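Long-range contact in chitin oligosaccharide binding protein NagB2 (Paenibacillus sp. FPU-7, PDB 7EHU), which binds short chitin oligosaccharides, N,N'-diacetylchitobiose and its trisaccharide homologue, as a solute-binding protein, probably delivering them to a membrane transporter: residues L190-M202 against K397-G409. Sequence-based numbering, arbitrary orientation.
Sequences LGGGSGDGWAINM and KVTLEQSVQELLG. With NAG (2-acetamido-2-deoxy-beta-D-glucopyranose), chain B.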
loop_
_atom_site.group_PDB
_atom_site.type_symbol
_atom_site.label_atom_id
_atom_site.label_comp_id
_atom_site.label_asym_id
_atom_site.label_seq_id
_atom_site.Cartn_x
_atom_site.Cartn_y
_atom_site.Cartn_z
ATOM N N LEU A 190 -14.448 4.216 4.978
ATOM C CA LEU A 190 -13.388 4.759 4.148
ATOM C C LEU A 190 -13.095 6.167 4.687
ATOM O O LEU A 190 -14.013 6.985 4.848
ATOM C CB LEU A 190 -13.876 4.849 2.709
ATOM C CG LEU A 190 -12.789 4.834 1.623
ATOM C CD1 LEU A 190 -13.436 4.559 0.233
ATOM C CD2 LEU A 190 -11.748 5.867 1.622
ATOM N N GLY A 191 -11.834 6.455 4.986
ATOM C CA GLY A 191 -11.391 7.794 5.326
ATOM C C GLY A 191 -10.565 8.354 4.192
ATOM O O GLY A 191 -9.434 7.925 3.989
ATOM N N GLY A 192 -11.135 9.279 3.419
ATOM C CA GLY A 192 -10.489 9.764 2.218
ATOM C C GLY A 192 -10.416 11.276 2.112
ATOM O O GLY A 192 -10.245 11.810 1.015
ATOM N N GLY A 193 -10.513 11.980 3.239
ATOM C CA GLY A 193 -10.477 13.426 3.256
ATOM C C GLY A 193 -9.063 13.966 3.295
ATOM O O GLY A 193 -8.081 13.232 3.217
ATOM N N SER A 194 -8.967 15.289 3.432
ATOM C CA SER A 194 -7.692 15.984 3.646
ATOM C C SER A 194 -6.721 15.523 2.561
ATOM O O SER A 194 -7.066 15.567 1.374
ATOM C CB SER A 194 -7.224 15.739 5.074
ATOM O OG SER A 194 -8.258 15.935 6.017
ATOM N N GLY A 195 -5.520 15.076 2.913
ATOM C CA GLY A 195 -4.570 14.604 1.928
ATOM C C GLY A 195 -4.557 13.102 1.755
ATOM O O GLY A 195 -3.559 12.550 1.281
ATOM N N ASP A 196 -5.666 12.438 2.098
ATOM C CA ASP A 196 -5.752 10.988 2.106
ATOM C C ASP A 196 -6.569 10.420 0.943
ATOM O O ASP A 196 -7.138 9.332 1.063
ATOM C CB ASP A 196 -6.272 10.476 3.446
ATOM C CG ASP A 196 -5.265 10.646 4.564
ATOM O OD1 ASP A 196 -4.056 10.701 4.274
ATOM O OD2 ASP A 196 -5.672 10.584 5.738
ATOM N N GLY A 197 -6.587 11.111 -0.201
ATOM C CA GLY A 197 -7.275 10.590 -1.373
ATOM C C GLY A 197 -6.787 9.227 -1.829
ATOM O O GLY A 197 -7.546 8.471 -2.456
ATOM N N TRP A 198 -5.534 8.884 -1.522
ATOM C CA TRP A 198 -5.000 7.580 -1.903
ATOM C C TRP A 198 -5.849 6.447 -1.327
ATOM O O TRP A 198 -5.907 5.354 -1.904
ATOM C CB TRP A 198 -3.545 7.441 -1.442
ATOM C CG TRP A 198 -3.385 7.151 0.022
ATOM C CD1 TRP A 198 -3.315 8.061 1.043
ATOM C CD2 TRP A 198 -3.321 5.853 0.635
ATOM N NE1 TRP A 198 -3.211 7.408 2.244
ATOM C CE2 TRP A 198 -3.210 6.055 2.019
ATOM C CE3 TRP A 198 -3.345 4.534 0.137
ATOM C CZ2 TRP A 198 -3.081 4.999 2.902
ATOM C CZ3 TRP A 198 -3.238 3.505 1.017
ATOM C CH2 TRP A 198 -3.116 3.737 2.385
ATOM N N ALA A 199 -6.496 6.674 -0.182
ATOM C CA ALA A 199 -7.321 5.622 0.414
ATOM C C ALA A 199 -8.547 5.331 -0.445
ATOM O O ALA A 199 -8.973 4.173 -0.557
ATOM C CB ALA A 199 -7.731 6.035 1.821
ATOM N N ILE A 200 -9.133 6.372 -1.044
ATOM C CA ILE A 200 -10.192 6.169 -2.029
ATOM C C ILE A 200 -9.636 5.421 -3.229
ATOM O O ILE A 200 -10.288 4.535 -3.789
ATOM C CB ILE A 200 -10.812 7.510 -2.451
ATOM C CG1 ILE A 200 -11.436 8.258 -1.271
ATOM C CG2 ILE A 200 -11.879 7.287 -3.532
ATOM C CD1 ILE A 200 -11.631 9.757 -1.540
ATOM N N ASN A 201 -8.423 5.775 -3.644
ATOM C CA ASN A 201 -7.830 5.141 -4.811
ATOM C C ASN A 201 -7.562 3.657 -4.626
ATOM O O ASN A 201 -7.461 2.942 -5.626
ATOM C CB ASN A 201 -6.565 5.870 -5.262
ATOM C CG ASN A 201 -6.876 7.162 -6.014
ATOM O OD1 ASN A 201 -7.972 7.350 -6.536
ATOM N ND2 ASN A 201 -5.890 8.040 -6.089
ATOM N N MET A 202 -7.444 3.164 -3.395
ATOM C CA MET A 202 -7.337 1.711 -3.230
ATOM C C MET A 202 -8.559 1.039 -3.828
ATOM O O MET A 202 -8.463 0.101 -4.626
ATOM C CB MET A 202 -7.245 1.364 -1.740
ATOM C CG MET A 202 -5.902 1.704 -1.107
ATOM S SD MET A 202 -5.656 0.863 0.490
ATOM C CE MET A 202 -6.638 1.951 1.540
ATOM N N LYS A 397 -0.792 10.356 -10.318
ATOM C CA LYS A 397 -1.329 9.830 -9.068
ATOM C C LYS A 397 -2.003 10.921 -8.244
ATOM O O LYS A 397 -3.134 10.746 -7.772
ATOM C CB LYS A 397 -0.220 9.175 -8.243
ATOM C CG LYS A 397 -0.683 8.577 -6.948
ATOM C CD LYS A 397 0.469 8.185 -6.036
ATOM C CE LYS A 397 1.056 9.356 -5.298
ATOM N NZ LYS A 397 2.119 8.894 -4.393
ATOM N N VAL A 398 -1.302 12.034 -8.010
ATOM C CA VAL A 398 -1.848 13.101 -7.173
ATOM C C VAL A 398 -3.097 13.700 -7.817
ATOM O O VAL A 398 -4.071 14.051 -7.137
ATOM C CB VAL A 398 -0.736 14.135 -6.887
ATOM C CG1 VAL A 398 -1.257 15.360 -6.151
ATOM C CG2 VAL A 398 0.391 13.487 -6.072
ATOM N N THR A 399 -3.108 13.806 -9.145
ATOM C CA THR A 399 -4.303 14.292 -9.820
ATOM C C THR A 399 -5.474 13.337 -9.615
ATOM O O THR A 399 -6.615 13.780 -9.426
ATOM C CB THR A 399 -4.004 14.494 -11.303
ATOM O OG1 THR A 399 -2.939 15.440 -11.458
ATOM C CG2 THR A 399 -5.216 15.028 -12.045
ATOM N N LEU A 400 -5.231 12.021 -9.655
ATOM C CA LEU A 400 -6.330 11.090 -9.405
ATOM C C LEU A 400 -6.855 11.234 -7.983
ATOM O O LEU A 400 -8.068 11.188 -7.757
ATOM C CB LEU A 400 -5.916 9.649 -9.676
ATOM C CG LEU A 400 -7.060 8.640 -9.610
ATOM C CD1 LEU A 400 -8.117 8.897 -10.688
ATOM C CD2 LEU A 400 -6.536 7.223 -9.712
ATOM N N GLU A 401 -5.959 11.396 -7.003
ATOM C CA GLU A 401 -6.377 11.605 -5.615
ATOM C C GLU A 401 -7.333 12.783 -5.495
ATOM O O GLU A 401 -8.406 12.675 -4.885
ATOM C CB GLU A 401 -5.149 11.834 -4.727
ATOM C CG GLU A 401 -4.293 10.619 -4.591
ATOM C CD GLU A 401 -2.947 10.871 -3.938
ATOM O OE1 GLU A 401 -2.676 12.017 -3.489
ATOM O OE2 GLU A 401 -2.146 9.922 -3.869
ATOM N N GLN A 402 -6.943 13.930 -6.050
ATOM C CA GLN A 402 -7.829 15.093 -6.032
ATOM C C GLN A 402 -9.133 14.799 -6.749
ATOM O O GLN A 402 -10.211 15.223 -6.303
ATOM C CB GLN A 402 -7.156 16.265 -6.758
ATOM C CG GLN A 402 -5.954 16.887 -6.081
ATOM C CD GLN A 402 -6.174 17.210 -4.619
ATOM O OE1 GLN A 402 -5.548 16.617 -3.745
ATOM N NE2 GLN A 402 -7.051 18.175 -4.347
ATOM N N SER A 403 -9.039 14.146 -7.912
ATOM C CA SER A 403 -10.217 13.911 -8.740
ATOM C C SER A 403 -11.221 12.991 -8.065
ATOM O O SER A 403 -12.431 13.229 -8.158
ATOM C CB SER A 403 -9.827 13.378 -10.123
ATOM O OG SER A 403 -8.930 14.260 -10.789
ATOM N N VAL A 404 -10.753 11.932 -7.387
ATOM C CA VAL A 404 -11.712 11.026 -6.754
ATOM C C VAL A 404 -12.350 11.684 -5.537
ATOM O O VAL A 404 -13.508 11.416 -5.214
ATOM C CB VAL A 404 -11.132 9.637 -6.413
ATOM C CG1 VAL A 404 -10.721 8.872 -7.679
ATOM C CG2 VAL A 404 -9.975 9.703 -5.389
ATOM N N GLN A 405 -11.634 12.579 -4.861
ATOM C CA GLN A 405 -12.260 13.354 -3.797
ATOM C C GLN A 405 -13.349 14.251 -4.372
ATOM O O GLN A 405 -14.451 14.346 -3.810
ATOM C CB GLN A 405 -11.195 14.165 -3.060
ATOM C CG GLN A 405 -10.297 13.336 -2.152
ATOM C CD GLN A 405 -9.175 14.143 -1.546
ATOM O OE1 GLN A 405 -8.656 15.075 -2.159
ATOM N NE2 GLN A 405 -8.802 13.808 -0.322
ATOM N N GLU A 406 -13.068 14.888 -5.513
ATOM C CA GLU A 406 -14.061 15.710 -6.199
ATOM C C GLU A 406 -15.227 14.871 -6.696
ATOM O O GLU A 406 -16.377 15.307 -6.618
ATOM C CB GLU A 406 -13.384 16.439 -7.359
ATOM C CG GLU A 406 -12.407 17.488 -6.889
ATOM C CD GLU A 406 -11.508 18.029 -7.987
ATOM O OE1 GLU A 406 -10.562 18.761 -7.653
ATOM O OE2 GLU A 406 -11.715 17.697 -9.168
ATOM N N LEU A 407 -14.950 13.674 -7.222
ATOM C CA LEU A 407 -16.021 12.775 -7.641
ATOM C C LEU A 407 -16.949 12.451 -6.476
ATOM O O LEU A 407 -18.178 12.532 -6.603
ATOM C CB LEU A 407 -15.406 11.493 -8.205
ATOM C CG LEU A 407 -16.373 10.409 -8.697
ATOM C CD1 LEU A 407 -17.219 10.897 -9.842
ATOM C CD2 LEU A 407 -15.631 9.147 -9.112
ATOM N N LEU A 408 -16.376 12.046 -5.335
ATOM C CA LEU A 408 -17.212 11.656 -4.204
ATOM C C LEU A 408 -17.973 12.844 -3.633
ATOM O O LEU A 408 -19.066 12.670 -3.085
ATOM C CB LEU A 408 -16.389 10.971 -3.106
ATOM C CG LEU A 408 -15.738 9.619 -3.424
ATOM C CD1 LEU A 408 -15.318 8.886 -2.139
ATOM C CD2 LEU A 408 -16.655 8.770 -4.264
ATOM N N GLY A 409 -17.431 14.054 -3.781
ATOM C CA GLY A 409 -18.091 15.286 -3.385
ATOM C C GLY A 409 -19.041 15.888 -4.400
ATOM O O GLY A 409 -19.645 16.933 -4.123
HETATM C C1 NAG B . 0.503 2.493 0.531
HETATM C C2 NAG B . 0.545 3.733 -0.328
HETATM C C3 NAG B . -0.260 3.528 -1.611
HETATM C C4 NAG B . 0.214 2.274 -2.337
HETATM C C5 NAG B . 0.183 1.074 -1.396
HETATM C C6 NAG B . 0.740 -0.191 -2.016
HETATM C C7 NAG B . 0.878 5.931 0.702
HETATM C C8 NAG B . 0.227 7.080 1.423
HETATM N N2 NAG B . 0.079 4.909 0.388
HETATM O O3 NAG B . -0.098 4.684 -2.424
HETATM O O4 NAG B . -0.617 1.964 -3.452
HETATM O O5 NAG B . 0.957 1.371 -0.223
HETATM O O6 NAG B . 2.094 -0.034 -2.412
HETATM O O7 NAG B . 2.073 5.935 0.404
HETATM O O HOH W 1 -9.049 17.354 0.348
HETATM O O HOH W 2 -3.261 7.562 -4.875
#
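Leu400 meets the side-chain amide of Asn201 obliquely. Its CG lies 3.5 Å from Asn201 OD1, and CD2 also rests against the amide. CG stands anti to the backbone N (chi1 -173°), which brings the branched end up to Asn201. Phe236 of helix 230-244 packs on Leu400 and Val404.

Glu401 runs extended past Gly197 and Trp198. Its CG lies 3.4 Å from Asn201 ND2, and OE2 lies near Trp198 CB. The carboxylate and amide planes are turned 40° apart. A water joins them, donating to Glu401 OE2 and accepting from Asn201 ND2. The backbones come close here, with Gly197 CA 4.5 Å from Glu401 CA.

Val404 CG1 and CG2 both lie 3.3 Å from Asn201 OD1. CG2 also packs on Ile200 CG2 at 3.6 Å.

Gln405 reaches out extended to the loop before the helix. Its NE2 donates to Gly192 O (2.8 Å) and Ser194 O (3.0 Å). Both acceptors lie close to the amide plane, which fixes the rotation of the amide. The bond to Gly192 is nearly straight.

Leu408 closes the contact, its CD1 tip to tip with Ile200 CD1.

The axes of segments 197-202 and 397-408 run at 83° to each other, in one lobe of the periplasmic-binding-protein fold. Next to this junction, Trp198 lays a ring face under the acetamido nitrogen of a bound N-acetylglucosamine. Two hydrogen bonds from the Gln405 amide hold the carbonyls of the 192-194 loop and, with the water bridge, pin the junction. Asn201 OD1, buried among methyls without a polar partner, probably costs some stability.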